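PDB 2X4G: nucleoside-diphosphate-sugar epimerase, which probably acts as an NAD(P)-dependent epimerase or related oxidoreductase on nucleotide-linked sugars, using a Rossmann-type cofactor-binding domain. Local coordinates for residues A[108-113]-A[172-177]; A[161-166]-A[236-241]; A[196-201]-A[332-337]; A[216-221]-A[324-329]. All coordinates share one frame; numbering follows the deposited sequence.

Contact 1: residues A[108-113]-A[172-177]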
loop_
_atom_site.group_PDB
_atom_site.type_symbol
_atom_site.label_atom_id
_atom_site.label_comp_id
_atom_site.label_asym_id
_atom_site.label_seq_id
_atom_site.Cartn_x
_atom_site.Cartn_y
_atom_site.Cartn_z
ATOM N N PRO A 108 3.500 -13.064 26.428
ATOM C CA PRO A 108 4.002 -14.286 27.049
ATOM C C PRO A 108 5.400 -14.119 27.646
ATOM O O PRO A 108 5.721 -14.738 28.660
ATOM C CB PRO A 108 4.028 -15.294 25.885
ATOM C CG PRO A 108 3.080 -14.769 24.897
ATOM C CD PRO A 108 3.198 -13.274 25.004
ATOM N N PHE A 109 6.221 -13.294 27.013
ATOM C CA PHE A 109 7.585 -13.082 27.463
ATOM C C PHE A 109 7.574 -12.519 28.868
ATOM O O PHE A 109 8.288 -12.995 29.742
ATOM C CB PHE A 109 8.322 -12.146 26.496
ATOM C CG PHE A 109 9.590 -11.577 27.053
ATOM C CD1 PHE A 109 10.748 -12.336 27.080
ATOM C CD2 PHE A 109 9.620 -10.289 27.558
ATOM C CE1 PHE A 109 11.904 -11.831 27.598
ATOM C CE2 PHE A 109 10.770 -9.777 28.071
ATOM C CZ PHE A 109 11.923 -10.551 28.095
ATOM N N TYR A 110 6.752 -11.500 29.074
ATOM C CA TYR A 110 6.601 -10.888 30.387
ATOM C C TYR A 110 6.049 -11.904 31.383
ATOM O O TYR A 110 6.539 -12.026 32.517
ATOM C CB TYR A 110 5.679 -9.681 30.307
ATOM C CG TYR A 110 6.269 -8.502 29.577
ATOM C CD1 TYR A 110 7.439 -7.914 30.007
ATOM C CD2 TYR A 110 5.652 -7.968 28.467
ATOM C CE1 TYR A 110 7.988 -6.823 29.348
ATOM C CE2 TYR A 110 6.193 -6.874 27.801
ATOM C CZ TYR A 110 7.355 -6.305 28.251
ATOM O OH TYR A 110 7.877 -5.220 27.600
ATOM N N ALA A 111 5.038 -12.643 30.944
ATOM C CA ALA A 111 4.550 -13.777 31.713
ATOM C C ALA A 111 5.723 -14.646 32.182
ATOM O O ALA A 111 5.878 -14.860 33.383
ATOM C CB ALA A 111 3.561 -14.606 30.889
ATOM N N ALA A 112 6.562 -15.108 31.249
ATOM C CA ALA A 112 7.655 -16.039 31.589
ATOM C C ALA A 112 8.716 -15.419 32.485
ATOM O O ALA A 112 9.322 -16.128 33.278
ATOM C CB ALA A 112 8.294 -16.604 30.351
ATOM N N CYS A 113 8.937 -14.106 32.363
ATOM C CA CYS A 113 9.899 -13.402 33.201
ATOM C C CYS A 113 9.471 -13.411 34.656
ATOM O O CYS A 113 10.311 -13.491 35.546
ATOM C CB CYS A 113 10.069 -11.941 32.751
ATOM S SG CYS A 113 11.070 -11.650 31.261
ATOM N N ASN A 172 3.481 -2.792 37.760
ATOM C CA ASN A 172 2.969 -3.995 38.431
ATOM C C ASN A 172 4.041 -4.863 39.102
ATOM O O ASN A 172 3.788 -6.032 39.405
ATOM C CB ASN A 172 2.176 -4.845 37.436
ATOM C CG ASN A 172 0.869 -4.176 36.986
ATOM O OD1 ASN A 172 0.471 -3.110 37.474
ATOM N ND2 ASN A 172 0.195 -4.820 36.040
ATOM N N GLY A 173 5.232 -4.299 39.329
ATOM C CA GLY A 173 6.276 -4.954 40.118
ATOM C C GLY A 173 7.260 -5.799 39.322
ATOM O O GLY A 173 8.009 -6.593 39.892
ATOM N N LEU A 174 7.269 -5.646 38.005
ATOM C CA LEU A 174 8.217 -6.392 37.185
ATOM C C LEU A 174 9.445 -5.485 36.986
ATOM O O LEU A 174 9.287 -4.282 36.887
ATOM C CB LEU A 174 7.561 -6.811 35.857
ATOM C CG LEU A 174 8.033 -8.143 35.256
ATOM C CD1 LEU A 174 7.874 -9.311 36.250
ATOM C CD2 LEU A 174 7.312 -8.448 33.947
ATOM N N PRO A 175 10.666 -6.045 36.955
ATOM C CA PRO A 175 11.836 -5.172 36.867
ATOM C C PRO A 175 12.195 -4.752 35.441
ATOM O O PRO A 175 13.252 -5.113 34.937
ATOM C CB PRO A 175 12.951 -6.014 37.499
ATOM C CG PRO A 175 12.547 -7.413 37.295
ATOM C CD PRO A 175 11.043 -7.453 37.175
ATOM N N VAL A 176 11.328 -3.965 34.809
ATOM C CA VAL A 176 11.487 -3.634 33.390
ATOM C C VAL A 176 12.095 -2.269 33.248
ATOM O O VAL A 176 11.602 -1.318 33.836
ATOM C CB VAL A 176 10.150 -3.625 32.624
ATOM C CG1 VAL A 176 10.310 -2.890 31.304
ATOM C CG2 VAL A 176 9.660 -5.025 32.393
ATOM N N VAL A 177 13.168 -2.189 32.463
ATOM C CA VAL A 177 13.758 -0.927 32.063
ATOM C C VAL A 177 13.510 -0.789 30.559
ATOM O O VAL A 177 13.493 -1.791 29.841
ATOM C CB VAL A 177 15.271 -0.895 32.376
ATOM C CG1 VAL A 177 15.913 0.409 31.866
ATOM C CG2 VAL A 177 15.530 -1.089 33.900
#

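Contact 2: residues A[161-166]-A[236-241]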
loop_
_atom_site.group_PDB
_atom_site.type_symbol
_atom_site.label_atom_id
_atom_site.label_comp_id
_atom_site.label_asym_id
_atom_site.label_seq_id
_atom_site.Cartn_x
_atom_site.Cartn_y
_atom_site.Cartn_z
ATOM N N ALA A 161 1.797 1.429 22.105
ATOM C CA ALA A 161 1.260 0.334 22.924
ATOM C C ALA A 161 2.367 -0.458 23.628
ATOM O O ALA A 161 2.332 -0.644 24.837
ATOM C CB ALA A 161 0.414 -0.592 22.074
ATOM N N LEU A 162 3.348 -0.918 22.858
ATOM C CA LEU A 162 4.471 -1.675 23.407
ATOM C C LEU A 162 5.188 -0.880 24.497
ATOM O O LEU A 162 5.645 -1.441 25.502
ATOM C CB LEU A 162 5.438 -2.051 22.288
ATOM C CG LEU A 162 4.903 -3.056 21.238
ATOM C CD1 LEU A 162 5.728 -3.093 19.924
ATOM C CD2 LEU A 162 4.790 -4.466 21.860
ATOM N N ASP A 163 5.271 0.432 24.309
ATOM C CA ASP A 163 5.830 1.298 25.342
ATOM C C ASP A 163 4.959 1.307 26.608
ATOM O O ASP A 163 5.461 1.092 27.709
ATOM C CB ASP A 163 6.012 2.720 24.818
ATOM C CG ASP A 163 6.924 3.548 25.703
ATOM O OD1 ASP A 163 6.407 4.318 26.550
ATOM O OD2 ASP A 163 8.161 3.422 25.555
ATOM N N GLU A 164 3.663 1.557 26.443
ATOM C CA GLU A 164 2.706 1.475 27.547
ATOM C C GLU A 164 2.725 0.148 28.267
ATOM O O GLU A 164 2.623 0.110 29.489
ATOM C CB GLU A 164 1.280 1.717 27.055
ATOM C CG GLU A 164 0.830 3.176 27.160
ATOM C CD GLU A 164 0.568 3.640 28.592
ATOM O OE1 GLU A 164 0.535 4.878 28.798
ATOM O OE2 GLU A 164 0.402 2.787 29.501
ATOM N N GLN A 165 2.820 -0.932 27.501
ATOM C CA GLN A 165 2.848 -2.288 28.043
ATOM C C GLN A 165 4.031 -2.497 28.968
ATOM O O GLN A 165 3.873 -3.033 30.070
ATOM C CB GLN A 165 2.924 -3.305 26.911
ATOM C CG GLN A 165 2.878 -4.761 27.358
ATOM C CD GLN A 165 3.059 -5.732 26.202
ATOM O OE1 GLN A 165 3.893 -5.496 25.314
ATOM N NE2 GLN A 165 2.286 -6.832 26.205
ATOM N N ALA A 166 5.211 -2.082 28.519
ATOM C CA ALA A 166 6.427 -2.227 29.322
ATOM C C ALA A 166 6.328 -1.438 30.640
ATOM O O ALA A 166 6.589 -1.979 31.723
ATOM C CB ALA A 166 7.665 -1.814 28.515
ATOM N N GLY A 236 11.434 0.915 35.377
ATOM C CA GLY A 236 10.290 1.675 34.898
ATOM C C GLY A 236 10.612 2.947 34.133
ATOM O O GLY A 236 9.697 3.648 33.701
ATOM N N GLU A 237 11.899 3.248 33.954
ATOM C CA GLU A 237 12.316 4.447 33.225
ATOM C C GLU A 237 12.700 4.154 31.768
ATOM O O GLU A 237 13.107 3.041 31.425
ATOM C CB GLU A 237 13.501 5.089 33.928
ATOM C CG GLU A 237 13.222 5.584 35.357
ATOM C CD GLU A 237 12.114 6.606 35.400
ATOM O OE1 GLU A 237 11.193 6.459 36.243
ATOM O OE2 GLU A 237 12.152 7.547 34.570
ATOM N N ARG A 238 12.568 5.163 30.916
ATOM C CA ARG A 238 13.063 5.099 29.533
ATOM C C ARG A 238 14.453 5.719 29.458
ATOM O O ARG A 238 14.787 6.613 30.243
ATOM C CB ARG A 238 12.136 5.850 28.577
ATOM C CG ARG A 238 10.664 5.558 28.812
ATOM C CD ARG A 238 9.785 5.786 27.599
ATOM N NE ARG A 238 9.340 7.171 27.499
ATOM C CZ ARG A 238 8.205 7.579 26.923
ATOM N NH1 ARG A 238 7.342 6.719 26.384
ATOM N NH2 ARG A 238 7.925 8.872 26.907
ATOM N N TYR A 239 15.272 5.239 28.530
ATOM C CA TYR A 239 16.565 5.858 28.268
ATOM C C TYR A 239 16.816 5.912 26.778
ATOM O O TYR A 239 16.974 4.883 26.120
ATOM C CB TYR A 239 17.684 5.094 28.961
ATOM C CG TYR A 239 17.591 5.155 30.451
ATOM C CD1 TYR A 239 16.905 4.184 31.164
ATOM C CD2 TYR A 239 18.164 6.204 31.149
ATOM C CE1 TYR A 239 16.821 4.246 32.546
ATOM C CE2 TYR A 239 18.073 6.278 32.523
ATOM C CZ TYR A 239 17.407 5.294 33.214
ATOM O OH TYR A 239 17.325 5.381 34.582
ATOM N N LEU A 240 16.825 7.136 26.257
ATOM C CA LEU A 240 17.178 7.396 24.875
ATOM C C LEU A 240 18.700 7.215 24.652
ATOM O O LEU A 240 19.539 7.798 25.355
ATOM C CB LEU A 240 16.736 8.796 24.494
ATOM C CG LEU A 240 15.238 9.021 24.310
ATOM C CD1 LEU A 240 14.935 10.518 24.291
ATOM C CD2 LEU A 240 14.773 8.334 23.001
ATOM N N LEU A 241 19.026 6.359 23.680
ATOM C CA LEU A 241 20.389 6.004 23.360
ATOM C C LEU A 241 20.632 6.625 21.992
ATOM O O LEU A 241 20.152 6.125 21.007
ATOM C CB LEU A 241 20.550 4.477 23.364
ATOM C CG LEU A 241 20.144 3.768 24.679
ATOM C CD1 LEU A 241 20.217 2.263 24.554
ATOM C CD2 LEU A 241 21.003 4.238 25.866
#

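Contact 3: residues A[196-201]-A[332-337]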
loop_
_atom_site.group_PDB
_atom_site.type_symbol
_atom_site.label_atom_id
_atom_site.label_comp_id
_atom_site.label_asym_id
_atom_site.label_seq_id
_atom_site.Cartn_x
_atom_site.Cartn_y
_atom_site.Cartn_z
ATOM N N ARG A 196 18.776 -0.090 4.827
ATOM C CA ARG A 196 18.296 -0.066 3.432
ATOM C C ARG A 196 18.535 1.312 2.801
ATOM O O ARG A 196 18.583 1.420 1.579
ATOM C CB ARG A 196 16.816 -0.503 3.290
ATOM C CG ARG A 196 16.663 -1.993 2.846
ATOM C CD ARG A 196 15.195 -2.545 2.751
ATOM N NE ARG A 196 14.673 -3.008 4.048
ATOM C CZ ARG A 196 13.431 -3.465 4.275
ATOM N NH1 ARG A 196 12.540 -3.545 3.291
ATOM N NH2 ARG A 196 13.073 -3.848 5.507
ATOM N N VAL A 197 18.698 2.352 3.634
ATOM C CA VAL A 197 19.030 3.687 3.137
ATOM C C VAL A 197 20.325 3.611 2.383
ATOM O O VAL A 197 20.455 4.176 1.308
ATOM C CB VAL A 197 19.299 4.749 4.228
ATOM C CG1 VAL A 197 19.046 6.138 3.643
ATOM C CG2 VAL A 197 18.448 4.549 5.428
ATOM N N ILE A 198 21.285 2.912 2.983
ATOM C CA ILE A 198 22.630 2.837 2.454
ATOM C C ILE A 198 22.620 2.063 1.170
ATOM O O ILE A 198 23.182 2.502 0.192
ATOM C CB ILE A 198 23.603 2.201 3.457
ATOM C CG1 ILE A 198 23.884 3.179 4.601
ATOM C CG2 ILE A 198 24.873 1.805 2.761
ATOM C CD1 ILE A 198 24.363 2.512 5.858
ATOM N N THR A 199 21.948 0.922 1.158
ATOM C CA THR A 199 21.908 0.112 -0.059
ATOM C C THR A 199 21.010 0.724 -1.145
ATOM O O THR A 199 21.337 0.634 -2.324
ATOM C CB THR A 199 21.543 -1.357 0.221
ATOM O OG1 THR A 199 20.208 -1.453 0.726
ATOM C CG2 THR A 199 22.515 -1.952 1.235
ATOM N N ALA A 200 19.905 1.365 -0.767
ATOM C CA ALA A 200 19.040 1.992 -1.765
ATOM C C ALA A 200 19.844 3.042 -2.523
ATOM O O ALA A 200 19.933 3.013 -3.762
ATOM C CB ALA A 200 17.823 2.606 -1.122
ATOM N N ILE A 201 20.465 3.947 -1.773
ATOM C CA ILE A 201 21.329 4.956 -2.366
ATOM C C ILE A 201 22.403 4.304 -3.252
ATOM O O ILE A 201 22.462 4.570 -4.442
ATOM C CB ILE A 201 21.971 5.819 -1.281
ATOM C CG1 ILE A 201 20.908 6.731 -0.657
ATOM C CG2 ILE A 201 23.085 6.660 -1.861
ATOM C CD1 ILE A 201 21.403 7.557 0.480
ATOM N N ASP A 332 31.068 -1.084 4.209
ATOM C CA ASP A 332 31.986 -2.196 3.948
ATOM C C ASP A 332 31.366 -3.573 4.186
ATOM O O ASP A 332 31.585 -4.515 3.407
ATOM C CB ASP A 332 33.247 -2.064 4.806
ATOM C CG ASP A 332 34.161 -0.953 4.328
ATOM O OD1 ASP A 332 34.036 -0.516 3.156
ATOM O OD2 ASP A 332 35.006 -0.512 5.133
ATOM N N TRP A 333 30.607 -3.693 5.268
ATOM C CA TRP A 333 29.900 -4.918 5.538
ATOM C C TRP A 333 28.975 -5.253 4.357
ATOM O O TRP A 333 28.977 -6.385 3.858
ATOM C CB TRP A 333 29.133 -4.831 6.861
ATOM C CG TRP A 333 28.713 -6.161 7.300
ATOM C CD1 TRP A 333 29.449 -7.072 8.003
ATOM C CD2 TRP A 333 27.467 -6.775 7.037
ATOM N NE1 TRP A 333 28.719 -8.228 8.213
ATOM C CE2 TRP A 333 27.497 -8.071 7.622
ATOM C CE3 TRP A 333 26.319 -6.367 6.364
ATOM C CZ2 TRP A 333 26.418 -8.957 7.543
ATOM C CZ3 TRP A 333 25.239 -7.263 6.281
ATOM C CH2 TRP A 333 25.304 -8.539 6.869
ATOM N N PHE A 334 28.206 -4.273 3.888
ATOM C CA PHE A 334 27.272 -4.531 2.797
ATOM C C PHE A 334 27.997 -4.980 1.544
ATOM O O PHE A 334 27.531 -5.864 0.840
ATOM C CB PHE A 334 26.418 -3.297 2.489
ATOM C CG PHE A 334 25.380 -3.000 3.532
ATOM C CD1 PHE A 334 24.624 -4.024 4.105
ATOM C CD2 PHE A 334 25.146 -1.713 3.930
ATOM C CE1 PHE A 334 23.678 -3.764 5.053
ATOM C CE2 PHE A 334 24.185 -1.446 4.894
ATOM C CZ PHE A 334 23.450 -2.479 5.456
ATOM N N ARG A 335 29.143 -4.367 1.283
ATOM C CA ARG A 335 29.919 -4.664 0.110
ATOM C C ARG A 335 30.521 -6.077 0.161
ATOM O O ARG A 335 30.426 -6.812 -0.814
ATOM C CB ARG A 335 31.014 -3.609 -0.069
ATOM C CG ARG A 335 31.604 -3.587 -1.479
ATOM C CD ARG A 335 32.653 -2.493 -1.640
ATOM N NE ARG A 335 32.072 -1.192 -2.005
ATOM C CZ ARG A 335 32.273 -0.043 -1.351
ATOM N NH1 ARG A 335 33.051 0.012 -0.267
ATOM N NH2 ARG A 335 31.695 1.068 -1.792
ATOM N N ASP A 336 31.123 -6.471 1.282
ATOM C CA ASP A 336 31.746 -7.800 1.379
ATOM C C ASP A 336 30.731 -8.919 1.191
ATOM O O ASP A 336 31.069 -10.019 0.726
ATOM C CB ASP A 336 32.447 -7.991 2.724
ATOM C CG ASP A 336 33.571 -7.000 2.930
ATOM O OD1 ASP A 336 33.752 -6.510 4.076
ATOM O OD2 ASP A 336 34.259 -6.677 1.926
ATOM N N ASN A 337 29.486 -8.633 1.569
ATOM C CA ASN A 337 28.414 -9.601 1.448
ATOM C C ASN A 337 27.550 -9.381 0.217
ATOM O O ASN A 337 26.540 -10.031 0.051
ATOM C CB ASN A 337 27.608 -9.617 2.734
ATOM C CG ASN A 337 28.465 -9.995 3.935
ATOM O OD1 ASN A 337 28.790 -9.162 4.775
ATOM N ND2 ASN A 337 28.867 -11.254 3.993
#

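Contact 4: residues A[216-221]-A[324-329]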
loop_
_atom_site.group_PDB
_atom_site.type_symbol
_atom_site.label_atom_id
_atom_site.label_comp_id
_atom_site.label_asym_id
_atom_site.label_seq_id
_atom_site.Cartn_x
_atom_site.Cartn_y
_atom_site.Cartn_z
ATOM N N VAL A 216 20.473 9.296 14.476
ATOM C CA VAL A 216 21.136 8.094 14.008
ATOM C C VAL A 216 22.157 7.661 15.052
ATOM O O VAL A 216 22.804 8.511 15.658
ATOM C CB VAL A 216 21.831 8.382 12.673
ATOM C CG1 VAL A 216 22.872 7.317 12.337
ATOM C CG2 VAL A 216 20.797 8.460 11.594
ATOM N N ILE A 217 22.291 6.353 15.271
ATOM C CA ILE A 217 23.230 5.822 16.263
ATOM C C ILE A 217 23.983 4.616 15.727
ATOM O O ILE A 217 23.445 3.796 14.982
ATOM C CB ILE A 217 22.561 5.440 17.621
ATOM C CG1 ILE A 217 23.651 5.197 18.688
ATOM C CG2 ILE A 217 21.651 4.235 17.461
ATOM C CD1 ILE A 217 23.223 4.482 19.897
ATOM N N ASP A 218 25.253 4.548 16.105
ATOM C CA ASP A 218 26.152 3.508 15.663
ATOM C C ASP A 218 25.710 2.182 16.331
ATOM O O ASP A 218 25.355 2.151 17.505
ATOM C CB ASP A 218 27.580 3.949 16.018
ATOM C CG ASP A 218 28.646 2.890 15.747
ATOM O OD1 ASP A 218 29.263 2.958 14.665
ATOM O OD2 ASP A 218 28.914 2.029 16.629
ATOM N N ALA A 219 25.694 1.103 15.566
ATOM C CA ALA A 219 25.173 -0.144 16.061
ATOM C C ALA A 219 25.988 -0.648 17.250
ATOM O O ALA A 219 25.418 -1.049 18.270
ATOM C CB ALA A 219 25.150 -1.181 14.960
ATOM N N ALA A 220 27.310 -0.638 17.108
ATOM C CA ALA A 220 28.190 -1.176 18.150
ATOM C C ALA A 220 27.903 -0.473 19.462
ATOM O O ALA A 220 27.787 -1.117 20.488
ATOM C CB ALA A 220 29.688 -1.037 17.766
ATOM N N GLU A 221 27.751 0.842 19.415
ATOM C CA GLU A 221 27.483 1.619 20.615
ATOM C C GLU A 221 26.106 1.326 21.171
ATOM O O GLU A 221 25.974 1.124 22.382
ATOM C CB GLU A 221 27.621 3.137 20.380
ATOM C CG GLU A 221 28.834 3.516 19.584
ATOM C CD GLU A 221 29.611 4.674 20.153
ATOM O OE1 GLU A 221 30.407 4.433 21.079
ATOM O OE2 GLU A 221 29.469 5.804 19.640
ATOM N N ASP A 324 30.936 9.198 10.102
ATOM C CA ASP A 324 31.505 8.687 8.860
ATOM C C ASP A 324 32.040 7.291 9.087
ATOM O O ASP A 324 31.947 6.435 8.195
ATOM C CB ASP A 324 32.663 9.566 8.372
ATOM C CG ASP A 324 32.209 10.776 7.582
ATOM O OD1 ASP A 324 33.118 11.510 7.111
ATOM O OD2 ASP A 324 30.978 10.995 7.418
ATOM N N ASP A 325 32.636 7.071 10.259
ATOM C CA ASP A 325 33.210 5.770 10.586
ATOM C C ASP A 325 32.094 4.724 10.646
ATOM O O ASP A 325 32.286 3.589 10.234
ATOM C CB ASP A 325 33.988 5.819 11.907
ATOM C CG ASP A 325 35.157 6.796 11.862
ATOM O OD1 ASP A 325 36.231 6.443 11.353
ATOM O OD2 ASP A 325 35.007 7.943 12.330
ATOM N N THR A 326 30.924 5.128 11.134
ATOM C CA THR A 326 29.771 4.235 11.216
ATOM C C THR A 326 29.252 3.947 9.831
ATOM O O THR A 326 29.108 2.794 9.454
ATOM C CB THR A 326 28.647 4.865 12.001
ATOM O OG1 THR A 326 29.087 5.082 13.336
ATOM C CG2 THR A 326 27.441 3.990 11.993
ATOM N N LEU A 327 28.990 5.000 9.070
ATOM C CA LEU A 327 28.540 4.826 7.705
ATOM C C LEU A 327 29.527 4.050 6.851
ATOM O O LEU A 327 29.093 3.337 5.972
ATOM C CB LEU A 327 28.253 6.160 7.014
ATOM C CG LEU A 327 27.274 7.101 7.690
ATOM C CD1 LEU A 327 27.147 8.342 6.832
ATOM C CD2 LEU A 327 25.953 6.399 7.924
ATOM N N LEU A 328 30.836 4.197 7.068
ATOM C CA LEU A 328 31.822 3.398 6.308
ATOM C C LEU A 328 31.841 1.922 6.704
ATOM O O LEU A 328 32.117 1.060 5.871
ATOM C CB LEU A 328 33.231 3.977 6.412
ATOM C CG LEU A 328 33.534 5.023 5.330
ATOM C CD1 LEU A 328 34.779 5.832 5.649
ATOM C CD2 LEU A 328 33.664 4.349 3.978
ATOM N N ARG A 329 31.543 1.619 7.957
ATOM C CA ARG A 329 31.690 0.262 8.445
ATOM C C ARG A 329 30.505 -0.536 7.936
ATOM O O ARG A 329 30.638 -1.696 7.545
ATOM C CB ARG A 329 31.732 0.264 9.961
ATOM C CG ARG A 329 32.482 -0.885 10.587
ATOM C CD ARG A 329 32.311 -0.883 12.094
ATOM N NE ARG A 329 32.817 0.372 12.655
ATOM C CZ ARG A 329 32.144 1.201 13.462
ATOM N NH1 ARG A 329 30.907 0.941 13.890
ATOM N NH2 ARG A 329 32.743 2.311 13.864
#

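Contact 1: residues A[108-113]-A[172-177]
Tyr110, projecting from helix 98-116, meets Leu174 and Val176 of the segment that leads into strand 176-185, and all the contacts across the interface are apolar or van der Waals. The ring's CD1 lies 4.0 Å from Leu174 CD2, and its CE1 is 3.9 Å from Val176 CG2. Both methyl groups approach obliquely, at the neighbouring ring atoms CD1 and CE1. The torsion that turns CG of Tyr110 away from its own carbonyl carbon (chi1 -70°) directs the ring toward the strand entrance. Leu174 CD2 reaches further, to 3.9 Å from Tyr110 O on the helix backbone.

The backbone of 172-177 has its own bonds. Gly173, with positive phi, is the C' residue of a Schellman motif that ends the helix before it, and Pro175 then centres an inverse gamma turn in which Val176 N makes a weak bond of 2.9 Å to Leu174 O. This helix-to-strand connection belongs to the alternating pattern of a Rossmann-type domain. Gln165 and Ala166 of helix 154-171 and Tyr123 of strand 121-124 also touch Tyr110. With no hydrogen bond across the two segments, their fit rests on the shapes of buried side chains.

Contact 2: residues A[161-166]-A[236-241]
Arg238, at the start of strand 238-247, reaches across to Asp163 on helix 154-171. Its CB points toward that helix, and CG is turned away from the residue's own carbonyl carbon (chi1 -45°). Ile180 of the neighbouring strand and Met130 touch the side chain. CD comes 3.5 Å from Asp163 OD2, and a bend about the CG-CD bond (chi3 -87°) swings the guanidinium round. NH1 then gives the salt bridge, 2.6 Å to Asp163 OD1. That oxygen sits near the guanidinium plane, at its edge, while the planes of the two groups stand 49° apart. The exact place of OD1 is less sure in this model, so the short distance and the detailed geometry carry little weight. Arg167, one helical turn along, is the stronger salt-bridge partner of the same oxygen, Asp163 OD1.

The other terminal nitrogen, NH2, is bonded to Glu141 O, and Phe144 makes a cation-pi contact with the group. The pair thus ties helix 154-171 to strand 238-247 on the sheet of the Rossmann-type domain, where strand 238-247 runs parallel to strand 176-185, the strand that follows the helix in the chain.

Contact 3: residues A[196-201]-A[332-337]
Phe334 packs against Thr199 and Ile198 in a helix-helix contact between helix 196-202 and the last turns of helix 323-336, close to the C-terminus of the chain. The two partners use different parts of the ring. Thr199 CG2 lies over one face, 3.9 Å from the ring centroid and 15° off the normal, which makes it a CH-pi contact. Ile198 CG2 instead comes to the edge, near the ring plane, 3.7 Å from Phe334 CD2. One methyl on the face and another at the rim illustrate how neighbouring positions of a helix can grip a single aromatic side chain from two directions.

One step out, torsions and backbone account for these approaches. The hydroxyl of Thr199 is placed between the backbone N and the carbonyl carbon (chi1 65°), where OG1 makes a weak bond to Arg196 O of the preceding turn, and this leaves CG2 to face the ring. Ala330 and Ile331 of helix 323-336, together with Ile255 of helix 248-259, also touch Ile198, while Pro192 and the ring of Tyr339 also meet Phe334. Arg196, which begins helix 196-202, packs on Arg280 of the second subunit, so the helix is also near the dimer interface. Along the helix that carries Phe334, Arg335 NH1 is 3.6 Å from Asp332 OD1, a long salt bridge within one turn.

Contact 4: residues A[216-221]-A[324-329]
Asp218, where strand 213-218 gives way to helix 219-232, receives two donors from helix 323-336 on a single carboxylate oxygen. Thr326 OG1 donates to Asp218 OD1 at 2.5 Å, arriving on the anti side and 15° out of the carboxylate plane. Arg329 NH1 donates at 2.7 Å to the syn lone pair of the same Asp218 OD1, with an N-H...O angle of 148°; the bond is part of a salt bridge. The guanidinium presents its edge, with the oxygen somewhat tilted from its plane, and that plane is turned 73° from the carboxylate. A bend at chi3 lets the long arginine chain curl back beside its own helix to make this approach.

The second oxygen serves the backbone. Asp218 is the N-cap residue of helix 219-232, and its OD2 accepts from Glu221 N at 3.2 Å through its anti lone pair. The carboxylate therefore accepts three N-H or O-H groups, and the positive helix start together with the arginine would tend to favour its ionised form. Satisfaction of polar groups continues in the next shell: Glu221 OE2 is bonded by Ser319 OG and by the backbone N atoms of Thr320 and Thr321, and Asp324 OD2 pairs with Arg254.

Thr321 also touches Asp218, Thr326 and Arg329, so the loop before helix 323-336 packs against all three side chains. Strand 213-218 lies beside strand 176-185 in the sheet, and helix 323-336 packs over the strand end, with Leu327 reaching Leu185 and helix 248-259.

Overall arrangement
Contacts 1 and 2 lie on one side of the chain's centre and contacts 3 and 4 on the other, yet contacts 1, 2 and 4 share the same mixed sheet. Helix 323-336 serves both contacts 3 and 4, whose centres are about 13 Å apart. Contacts 1 and 2 meet directly, as Val176 O probably bonds Gly236 N. In all four the touching residues are buried, apart from the partly exposed Arg329 of contact 4; contact 3 lies near the second subunit. The chemistry divides differently: contacts 1 and 3 are apolar, each built on one aromatic ring, whereas contacts 2 and 4 centre on an aspartate-arginine salt bridge, joined in contact 4 by a threonine hydroxyl and a helix N-cap.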